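Local coordinates for protein endoglycosidase (Bacteroides thetaiotaomicron, PDB 6Q64) that probably hydrolyses O-glycosyl bonds of complex N-glycans, as a gut-bacterial endoglycosidase of glycoside hydrolase family 18 with a TIM-barrel fold, at residues 116-119 / 120-124; 188-192 / 193-197; 219-222 / 223-227; 351-355 / 356-360. The protein carries 1 engineered substitution. All coordinates share one frame; numbering follows the deposited sequence.

Interaction 1: residues 116-119 / 120-124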
loop_
_atom_site.group_PDB
_atom_site.type_symbol
_atom_site.label_atom_id
_atom_site.label_comp_id
_atom_site.label_asym_id
_atom_site.label_seq_id
_atom_site.Cartn_x
_atom_site.Cartn_y
_atom_site.Cartn_z
ATOM N N ALA A 116 20.093 -1.657 1.951
ATOM C CA ALA A 116 20.754 -0.739 0.976
ATOM C C ALA A 116 19.823 -0.369 -0.187
ATOM O O ALA A 116 19.904 0.788 -0.654
ATOM C CB ALA A 116 22.011 -1.364 0.430
ATOM N N ASP A 117 19.079 -1.361 -0.689
ATOM C CA ASP A 117 18.032 -1.243 -1.735
ATOM C C ASP A 117 17.036 -0.190 -1.245
ATOM O O ASP A 117 16.865 0.852 -1.895
ATOM C CB ASP A 117 17.348 -2.599 -1.976
ATOM C CG ASP A 117 16.380 -2.611 -3.183
ATOM O OD1 ASP A 117 16.490 -1.689 -4.021
ATOM O OD2 ASP A 117 15.501 -3.533 -3.269
ATOM N N LEU A 118 16.464 -0.447 -0.070
ATOM C CA LEU A 118 15.535 0.454 0.641
ATOM C C LEU A 118 16.155 1.850 0.787
ATOM O O LEU A 118 15.433 2.828 0.529
ATOM C CB LEU A 118 15.218 -0.165 2.002
ATOM C CG LEU A 118 14.272 0.657 2.871
ATOM C CD1 LEU A 118 12.909 0.746 2.210
ATOM C CD2 LEU A 118 14.156 0.077 4.270
ATOM N N LYS A 119 17.423 1.966 1.193
ATOM C CA LYS A 119 18.030 3.303 1.463
ATOM C C LYS A 119 17.967 4.119 0.161
ATOM O O LYS A 119 17.640 5.332 0.226
ATOM C CB LYS A 119 19.441 3.187 2.058
ATOM C CG LYS A 119 20.182 4.513 2.271
ATOM C CD LYS A 119 21.149 4.552 3.449
ATOM C CE LYS A 119 20.408 4.513 4.783
ATOM N NZ LYS A 119 21.292 4.157 5.924
ATOM N N PHE A 120 18.216 3.469 -0.981
ATOM C CA PHE A 120 18.306 4.111 -2.319
ATOM C C PHE A 120 16.887 4.500 -2.748
ATOM O O PHE A 120 16.605 5.681 -3.070
ATOM C CB PHE A 120 18.990 3.176 -3.326
ATOM C CG PHE A 120 19.205 3.825 -4.659
ATOM C CD1 PHE A 120 18.201 3.851 -5.598
ATOM C CD2 PHE A 120 20.373 4.500 -4.938
ATOM C CE1 PHE A 120 18.380 4.504 -6.804
ATOM C CE2 PHE A 120 20.554 5.146 -6.149
ATOM C CZ PHE A 120 19.555 5.147 -7.079
ATOM N N PHE A 121 16.000 3.510 -2.719
ATOM C CA PHE A 121 14.539 3.660 -2.932
ATOM C C PHE A 121 13.978 4.856 -2.154
ATOM O O PHE A 121 13.179 5.592 -2.714
ATOM C CB PHE A 121 13.806 2.399 -2.493
ATOM C CG PHE A 121 12.350 2.387 -2.870
ATOM C CD1 PHE A 121 11.957 2.486 -4.184
ATOM C CD2 PHE A 121 11.360 2.263 -1.914
ATOM C CE1 PHE A 121 10.617 2.426 -4.533
ATOM C CE2 PHE A 121 10.029 2.216 -2.270
ATOM C CZ PHE A 121 9.659 2.287 -3.581
ATOM N N GLN A 122 14.366 5.025 -0.894
ATOM C CA GLN A 122 13.844 6.114 -0.037
ATOM C C GLN A 122 14.480 7.446 -0.411
ATOM O O GLN A 122 13.724 8.344 -0.643
ATOM C CB GLN A 122 14.073 5.814 1.439
ATOM C CG GLN A 122 13.213 4.688 1.981
ATOM C CD GLN A 122 13.730 4.261 3.328
ATOM O OE1 GLN A 122 14.870 4.556 3.713
ATOM N NE2 GLN A 122 12.875 3.566 4.060
ATOM N N GLU A 123 15.807 7.561 -0.432
ATOM C CA GLU A 123 16.561 8.851 -0.444
ATOM C C GLU A 123 16.716 9.447 -1.858
ATOM O O GLU A 123 16.846 10.685 -1.989
ATOM C CB GLU A 123 17.961 8.612 0.108
ATOM C CG GLU A 123 18.027 8.533 1.626
ATOM C CD GLU A 123 19.419 8.738 2.222
ATOM O OE1 GLU A 123 19.517 8.878 3.461
ATOM O OE2 GLU A 123 20.408 8.764 1.447
ATOM N N VAL A 124 16.777 8.604 -2.888
ATOM C CA VAL A 124 17.097 9.034 -4.278
ATOM C C VAL A 124 15.794 9.022 -5.066
ATOM O O VAL A 124 15.436 10.057 -5.613
ATOM C CB VAL A 124 18.172 8.133 -4.925
ATOM C CG1 VAL A 124 18.284 8.371 -6.416
ATOM C CG2 VAL A 124 19.521 8.305 -4.269
#
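L118 and Q122, one helical turn apart, pack against each other near the end of helix 112-123, the helix of a beta-alpha-beta unit between strands 100-102 and 128-135. The Q122 chain can be followed outward over L118. Its CB lies 3.4 Å from the backbone O of L118, and CG comes closer to that same oxygen, at 3.2 Å. CD then crosses the leucine branch at a slant, 3.7 Å from L118 CG. NE2 ends the chain in van der Waals contact with the methyl CD1 of L118 at 3.4 Å, while its N-H groups serve N181 O and, weakly, D183 OD1, both just before strand 184-189. CG of Q122 stands beside its own backbone N (chi1 -70°) and the chain runs extended beyond it, which carries the amide back across L118. D117 points to the other side, where its carboxylate takes hydrogen bonds from L91 N, K92 N and W80 NE1. K119 and E123 are also a turn apart on the exposed side, but their charged ends do not meet: NZ of K119 and OE1 of E123 are 5.6 Å apart. Regular helical bonding underlies them, including F121 N to D117 O at 2.9 Å (N-H...O 170°).

Interaction 2: residues 188-192 / 193-197. Engineered in segment 188-192: Q190 (natural residue Glu).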
loop_
_atom_site.group_PDB
_atom_site.type_symbol
_atom_site.label_atom_id
_atom_site.label_comp_id
_atom_site.label_asym_id
_atom_site.label_seq_id
_atom_site.Cartn_x
_atom_site.Cartn_y
_atom_site.Cartn_z
ATOM N N ASP A 188 -3.981 -4.908 6.846
ATOM C CA ASP A 188 -4.877 -5.772 6.033
ATOM C C ASP A 188 -6.052 -6.131 6.945
ATOM O O ASP A 188 -5.895 -7.075 7.776
ATOM C CB ASP A 188 -4.161 -7.002 5.450
ATOM C CG ASP A 188 -4.976 -7.786 4.419
ATOM O OD1 ASP A 188 -6.155 -7.431 4.196
ATOM O OD2 ASP A 188 -4.430 -8.764 3.835
ATOM N N TYR A 189 -7.169 -5.398 6.809
ATOM C CA TYR A 189 -8.382 -5.512 7.673
ATOM C C TYR A 189 -9.496 -6.229 6.908
ATOM O O TYR A 189 -10.046 -5.600 5.988
ATOM C CB TYR A 189 -8.825 -4.136 8.180
ATOM C CG TYR A 189 -9.605 -4.151 9.473
ATOM C CD1 TYR A 189 -8.999 -4.505 10.667
ATOM C CD2 TYR A 189 -10.950 -3.794 9.515
ATOM C CE1 TYR A 189 -9.700 -4.511 11.863
ATOM C CE2 TYR A 189 -11.666 -3.782 10.702
ATOM C CZ TYR A 189 -11.037 -4.154 11.882
ATOM O OH TYR A 189 -11.718 -4.141 13.064
ATOM N N GLN A 190 -9.804 -7.481 7.287
ATOM C CA GLN A 190 -10.779 -8.352 6.571
ATOM C C GLN A 190 -11.577 -9.199 7.560
ATOM O O GLN A 190 -11.634 -10.421 7.443
ATOM C CB GLN A 190 -10.051 -9.180 5.507
ATOM C CG GLN A 190 -10.197 -8.579 4.117
ATOM C CD GLN A 190 -9.239 -9.152 3.108
ATOM O OE1 GLN A 190 -8.450 -8.432 2.501
ATOM N NE2 GLN A 190 -9.301 -10.462 2.936
ATOM N N PRO A 191 -12.318 -8.575 8.508
ATOM C CA PRO A 191 -13.341 -9.297 9.257
ATOM C C PRO A 191 -14.446 -9.481 8.225
ATOM O O PRO A 191 -14.486 -8.701 7.304
ATOM C CB PRO A 191 -13.718 -8.318 10.361
ATOM C CG PRO A 191 -13.537 -6.963 9.680
ATOM C CD PRO A 191 -12.292 -7.139 8.845
ATOM N N GLY A 192 -15.262 -10.516 8.335
ATOM C CA GLY A 192 -16.364 -10.696 7.369
ATOM C C GLY A 192 -15.868 -10.920 5.946
ATOM O O GLY A 192 -16.690 -10.834 5.021
ATOM N N TYR A 193 -14.565 -11.166 5.774
ATOM C CA TYR A 193 -14.045 -12.131 4.776
ATOM C C TYR A 193 -13.270 -13.234 5.511
ATOM O O TYR A 193 -12.303 -13.747 4.961
ATOM C CB TYR A 193 -13.253 -11.398 3.700
ATOM C CG TYR A 193 -14.070 -10.407 2.922
ATOM C CD1 TYR A 193 -15.329 -10.725 2.429
ATOM C CD2 TYR A 193 -13.576 -9.140 2.668
ATOM C CE1 TYR A 193 -16.086 -9.796 1.728
ATOM C CE2 TYR A 193 -14.305 -8.206 1.951
ATOM C CZ TYR A 193 -15.564 -8.535 1.481
ATOM O OH TYR A 193 -16.261 -7.596 0.784
ATOM N N GLY A 194 -13.713 -13.593 6.716
ATOM C CA GLY A 194 -13.148 -14.690 7.511
ATOM C C GLY A 194 -12.030 -14.249 8.440
ATOM O O GLY A 194 -11.627 -15.068 9.265
ATOM N N HIS A 195 -11.518 -13.024 8.373
ATOM C CA HIS A 195 -10.372 -12.643 9.248
ATOM C C HIS A 195 -10.847 -11.784 10.414
ATOM O O HIS A 195 -10.315 -10.665 10.614
ATOM C CB HIS A 195 -9.216 -12.082 8.421
ATOM C CG HIS A 195 -8.627 -13.196 7.642
ATOM N ND1 HIS A 195 -8.845 -13.338 6.285
ATOM C CD2 HIS A 195 -7.971 -14.299 8.060
ATOM C CE1 HIS A 195 -8.280 -14.457 5.880
ATOM N NE2 HIS A 195 -7.745 -15.067 6.960
ATOM N N SER A 196 -11.768 -12.359 11.180
ATOM C CA SER A 196 -12.412 -11.753 12.366
ATOM C C SER A 196 -11.799 -12.350 13.632
ATOM O O SER A 196 -11.618 -13.575 13.646
ATOM C CB SER A 196 -13.883 -11.991 12.308
ATOM O OG SER A 196 -14.556 -10.814 12.700
ATOM N N GLY A 197 -11.493 -11.535 14.645
ATOM C CA GLY A 197 -10.750 -11.996 15.837
ATOM C C GLY A 197 -10.954 -11.113 17.055
ATOM O O GLY A 197 -12.031 -10.507 17.171
#
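The backbone carbonyl of Q190 gathers the chain back on itself as it leaves strand 184-189. Residues Q190 to Y193 form a type II beta turn, with G192 at the third position where positive phi (63°) suits glycine. The turn's own bond, Y193 N to Q190 O, is weak at 3.5 Å. H195 N reaches the same oxygen more closely, at 2.8 Å, so one acceptor serves two donors and the loop curls tightly around it. The chain then runs back beside P191, where P191 CA makes a CA-H...O contact with H195 O.

Among the side chains, Q190, an engineered replacement of the natural glutamate, lays its CG at the edge of the Y193 ring, 3.7 Å from CD2 and near the ring plane. Y193 holds CG anti to its carbonyl carbon (chi1 -62°), which swings the ring back toward the Q190 chain. Further along the loop, CB of P191 rests 3.5 Å from S196 OG, whose hydroxyl is hydrogen-bonded to A200 O. H195 brings its CB to 3.1 Å from Q190 O, while its imidazole leads away from the turn.

In the family 18 barrel the natural glutamate at position 190 is probably the catalytic acid, closing the DxDxE motif at the end of this strand. D188 and Y189 bond through their backbones to I135 and D234 of the flanking strands 128-135 and 230-235. H195 leans on I134 of strand 128-135, P191 touches Q236 just beyond strand 230-235, and the loop continues toward helix 211-224.

Interaction 3: residues 219-222 / 223-227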
loop_
_atom_site.group_PDB
_atom_site.type_symbol
_atom_site.label_atom_id
_atom_site.label_comp_id
_atom_site.label_asym_id
_atom_site.label_seq_id
_atom_site.Cartn_x
_atom_site.Cartn_y
_atom_site.Cartn_z
ATOM N N THR A 219 -2.628 4.710 18.402
ATOM C CA THR A 219 -1.239 4.514 18.911
ATOM C C THR A 219 -0.234 4.483 17.758
ATOM O O THR A 219 0.841 5.067 17.913
ATOM C CB THR A 219 -1.043 3.217 19.700
ATOM O OG1 THR A 219 -2.057 3.071 20.699
ATOM C CG2 THR A 219 0.320 3.180 20.359
ATOM N N LEU A 220 -0.566 3.825 16.650
ATOM C CA LEU A 220 0.249 3.889 15.409
ATOM C C LEU A 220 0.330 5.339 14.908
ATOM O O LEU A 220 1.454 5.799 14.743
ATOM C CB LEU A 220 -0.339 2.952 14.361
ATOM C CG LEU A 220 -0.325 1.477 14.744
ATOM C CD1 LEU A 220 -1.148 0.635 13.781
ATOM C CD2 LEU A 220 1.103 0.967 14.800
ATOM N N SER A 221 -0.782 6.065 14.727
ATOM C CA SER A 221 -0.721 7.481 14.269
ATOM C C SER A 221 0.151 8.301 15.221
ATOM O O SER A 221 1.025 9.026 14.721
ATOM C CB SER A 221 -2.068 8.143 14.064
ATOM O OG SER A 221 -2.305 8.344 12.666
ATOM N N ALA A 222 -0.046 8.181 16.533
ATOM C CA ALA A 222 0.608 9.073 17.522
ATOM C C ALA A 222 2.104 8.999 17.269
ATOM O O ALA A 222 2.806 10.023 17.403
ATOM C CB ALA A 222 0.277 8.668 18.942
ATOM N N ARG A 223 2.549 7.803 16.897
ATOM C CA ARG A 223 3.989 7.488 16.835
ATOM C C ARG A 223 4.520 7.798 15.442
ATOM O O ARG A 223 5.452 8.615 15.331
ATOM C CB ARG A 223 4.269 6.044 17.248
ATOM C CG ARG A 223 5.611 5.947 17.951
ATOM C CD ARG A 223 5.795 4.695 18.760
ATOM N NE ARG A 223 7.144 4.205 18.541
ATOM C CZ ARG A 223 7.625 3.083 19.057
ATOM N NH1 ARG A 223 8.866 2.705 18.788
ATOM N NH2 ARG A 223 6.859 2.340 19.841
ATOM N N LEU A 224 3.944 7.210 14.407
ATOM C CA LEU A 224 4.626 7.244 13.099
ATOM C C LEU A 224 4.105 8.411 12.247
ATOM O O LEU A 224 4.759 8.741 11.234
ATOM C CB LEU A 224 4.577 5.844 12.465
ATOM C CG LEU A 224 3.216 5.200 12.299
ATOM C CD1 LEU A 224 2.394 6.100 11.449
ATOM C CD2 LEU A 224 3.310 3.812 11.682
ATOM N N ARG A 225 3.079 9.141 12.676
ATOM C CA ARG A 225 2.714 10.363 11.903
ATOM C C ARG A 225 3.738 11.483 12.117
ATOM O O ARG A 225 4.219 12.087 11.163
ATOM C CB ARG A 225 1.298 10.876 12.173
ATOM C CG ARG A 225 0.930 11.983 11.192
ATOM C CD ARG A 225 -0.541 12.228 11.031
ATOM N NE ARG A 225 -1.141 11.331 10.070
ATOM C CZ ARG A 225 -2.430 11.319 9.798
ATOM N NH1 ARG A 225 -3.241 12.121 10.449
ATOM N NH2 ARG A 225 -2.938 10.485 8.914
ATOM N N PRO A 226 4.086 11.868 13.360
ATOM C CA PRO A 226 5.082 12.924 13.528
ATOM C C PRO A 226 6.455 12.500 12.969
ATOM O O PRO A 226 7.308 13.337 12.863
ATOM C CB PRO A 226 5.098 13.219 15.044
ATOM C CG PRO A 226 4.389 12.025 15.702
ATOM C CD PRO A 226 3.548 11.355 14.629
ATOM N N ALA A 227 6.647 11.231 12.604
ATOM C CA ALA A 227 7.938 10.738 12.057
ATOM C C ALA A 227 7.954 10.851 10.521
ATOM O O ALA A 227 8.916 10.398 9.918
ATOM C CB ALA A 227 8.209 9.317 12.528
#
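L220 O receives two backbone donors in the C-terminal turn of helix 211-224, an outer helix of the TIM barrel that follows strand 184-189: L224 N at 2.9 Å, almost straight (177°), and R223 N at 3.1 Å from above the carbonyl plane. R225 N follows with a bond to S221 O, also 2.9 Å. The side chain of L224 closes over the shared acceptor, its CG 3.1 Å from L220 O. With chi1 at 55°, CG is wedged between the leucine's own N and carbonyl carbon, and this turns the branch back over the preceding turn. S221 and R225 meet less closely: the serine OG sits over the centre of one guanidinium face, 4.1 Å from CZ, and is itself weakly bonded to L247 O. The R225 chain bends at chi3 (-84°), and its end forms a salt bridge with D249 and a hydrogen bond to K246 O. P226 packs its ring on A222, CG 3.1 Å from the carbonyl O. R223 leads away to helix 162-179, bonding N171 and forming salt bridges to E178 and D175. These acids and D249 probably balance the two guanidinium charges, tying this turn to helix 162-179 and the 246-249 region.

Interaction 4: residues 351-355 / 356-360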
loop_
_atom_site.group_PDB
_atom_site.type_symbol
_atom_site.label_atom_id
_atom_site.label_comp_id
_atom_site.label_asym_id
_atom_site.label_seq_id
_atom_site.Cartn_x
_atom_site.Cartn_y
_atom_site.Cartn_z
ATOM N N ALA A 351 -0.786 1.906 -17.125
ATOM C CA ALA A 351 -1.886 2.383 -16.262
ATOM C C ALA A 351 -1.521 3.780 -15.769
ATOM O O ALA A 351 -2.275 4.705 -16.074
ATOM C CB ALA A 351 -2.134 1.424 -15.139
ATOM N N LEU A 352 -0.354 3.962 -15.154
ATOM C CA LEU A 352 0.057 5.287 -14.600
ATOM C C LEU A 352 0.274 6.307 -15.711
ATOM O O LEU A 352 0.141 7.489 -15.431
ATOM C CB LEU A 352 1.300 5.115 -13.736
ATOM C CG LEU A 352 1.046 4.162 -12.575
ATOM C CD1 LEU A 352 2.286 3.906 -11.767
ATOM C CD2 LEU A 352 -0.054 4.730 -11.685
ATOM N N TYR A 353 0.553 5.864 -16.927
ATOM C CA TYR A 353 0.726 6.770 -18.077
ATOM C C TYR A 353 -0.669 7.248 -18.482
ATOM O O TYR A 353 -0.862 8.436 -18.821
ATOM C CB TYR A 353 1.479 6.065 -19.211
ATOM C CG TYR A 353 1.401 6.794 -20.538
ATOM C CD1 TYR A 353 2.065 7.998 -20.723
ATOM C CD2 TYR A 353 0.683 6.271 -21.605
ATOM C CE1 TYR A 353 1.970 8.698 -21.922
ATOM C CE2 TYR A 353 0.586 6.952 -22.803
ATOM C CZ TYR A 353 1.206 8.183 -22.957
ATOM O OH TYR A 353 1.133 8.833 -24.157
ATOM N N PHE A 354 -1.631 6.326 -18.456
ATOM C CA PHE A 354 -3.064 6.613 -18.762
ATOM C C PHE A 354 -3.614 7.569 -17.672
ATOM O O PHE A 354 -4.051 8.657 -17.995
ATOM C CB PHE A 354 -3.813 5.290 -18.986
ATOM C CG PHE A 354 -3.820 4.834 -20.424
ATOM C CD1 PHE A 354 -2.645 4.736 -21.151
ATOM C CD2 PHE A 354 -4.996 4.514 -21.073
ATOM C CE1 PHE A 354 -2.661 4.336 -22.481
ATOM C CE2 PHE A 354 -5.008 4.132 -22.404
ATOM C CZ PHE A 354 -3.838 4.030 -23.103
ATOM N N GLY A 355 -3.414 7.250 -16.400
ATOM C CA GLY A 355 -3.910 8.037 -15.262
ATOM C C GLY A 355 -3.338 9.438 -15.169
ATOM O O GLY A 355 -4.080 10.341 -14.737
ATOM N N ASN A 356 -2.081 9.628 -15.557
ATOM C CA ASN A 356 -1.311 10.871 -15.298
ATOM C C ASN A 356 -1.052 11.653 -16.591
ATOM O O ASN A 356 -0.743 12.822 -16.465
ATOM C CB ASN A 356 -0.030 10.542 -14.545
ATOM C CG ASN A 356 -0.337 10.109 -13.132
ATOM O OD1 ASN A 356 -0.751 10.935 -12.331
ATOM N ND2 ASN A 356 -0.201 8.825 -12.826
ATOM N N GLN A 357 -1.167 11.081 -17.792
ATOM C CA GLN A 357 -0.913 11.887 -19.013
ATOM C C GLN A 357 -2.044 11.763 -19.996
ATOM O O GLN A 357 -2.475 12.835 -20.459
ATOM C CB GLN A 357 0.356 11.498 -19.745
ATOM C CG GLN A 357 1.558 11.990 -18.971
ATOM C CD GLN A 357 2.907 11.565 -19.505
ATOM O OE1 GLN A 357 3.190 11.665 -20.723
ATOM N NE2 GLN A 357 3.746 11.169 -18.541
ATOM N N VAL A 358 -2.437 10.541 -20.352
ATOM C CA VAL A 358 -3.381 10.362 -21.493
ATOM C C VAL A 358 -4.698 11.054 -21.110
ATOM O O VAL A 358 -5.213 11.810 -21.917
ATOM C CB VAL A 358 -3.582 8.881 -21.874
ATOM C CG1 VAL A 358 -4.547 8.729 -23.036
ATOM C CG2 VAL A 358 -2.264 8.180 -22.188
ATOM N N TYR A 359 -5.166 10.823 -19.882
ATOM C CA TYR A 359 -6.442 11.303 -19.318
ATOM C C TYR A 359 -6.162 12.108 -18.058
ATOM O O TYR A 359 -6.376 11.644 -16.944
ATOM C CB TYR A 359 -7.342 10.123 -18.967
ATOM C CG TYR A 359 -7.780 9.283 -20.129
ATOM C CD1 TYR A 359 -7.018 8.214 -20.574
ATOM C CD2 TYR A 359 -8.997 9.502 -20.740
ATOM C CE1 TYR A 359 -7.437 7.421 -21.639
ATOM C CE2 TYR A 359 -9.418 8.734 -21.817
ATOM C CZ TYR A 359 -8.637 7.692 -22.274
ATOM O OH TYR A 359 -9.087 6.919 -23.293
ATOM N N PRO A 360 -5.654 13.342 -18.180
ATOM C CA PRO A 360 -5.306 14.122 -16.996
ATOM C C PRO A 360 -6.537 14.287 -16.090
ATOM O O PRO A 360 -7.585 14.545 -16.570
ATOM C CB PRO A 360 -4.783 15.472 -17.494
ATOM C CG PRO A 360 -4.832 15.383 -19.019
ATOM C CD PRO A 360 -5.404 14.039 -19.436
#
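Y353 O and F354 O each accept from the amide five residues on, V358 N at 3.0 Å and Y359 N at 3.1 Å, giving helix 346-358 a wider pi-type turn at its C-terminal end. Y353 O also takes Q357 N, from above its carbonyl plane, so two donors grip it. Packing is closest round the buried F354 ring. It has V358 on one face, with CG2 4.1 Å from the ring centroid in an off-centre CH-pi contact. Beside it runs the Y359 ring, tilted 44° to that of F354 and pointing the same way; Y359 CE1 approaches F354 CD2 to 3.8 Å, while its hydroxyl bonds E304. L352 lies against I330 of barrel strand 329-333. The outer side is looser and exposed. There Q357 crosses the Y353 ring at about a right angle, and its OE1 lies at the ring edge, 3.4 Å from CE1. N356 works at the other flank of the turn: a chi1 of -70° folds its amide back over the helix, and OD1 takes V71 N. Its ND2 gives a hydrogen bond to L352 O of 2.9 Å, in the carbonyl plane and on a lone pair.

Overall arrangement
The four contacts follow in series along a single chain, within or around one eight-stranded parallel TIM barrel. Interactions 1, 3 and 4 are C-terminal turns of helices 112-123, 211-224 and 346-358 in the outer layer. Interaction 2 leaves strand 184-189 at its C-terminal end, where a TIM barrel keeps its active site, and helix 211-224 of interaction 3 comes next; their nearest atoms are about 9 Å apart. Centres of interactions 1 and 3 are about 22 Å apart, 1 and 4 about 26 Å. Interaction 2 lies across the chain's centre from 1 and 4, as does 3 from 4, so the loop carrying the position of the probable catalytic glutamate is distant from helix ends 1 and 4. None touches another.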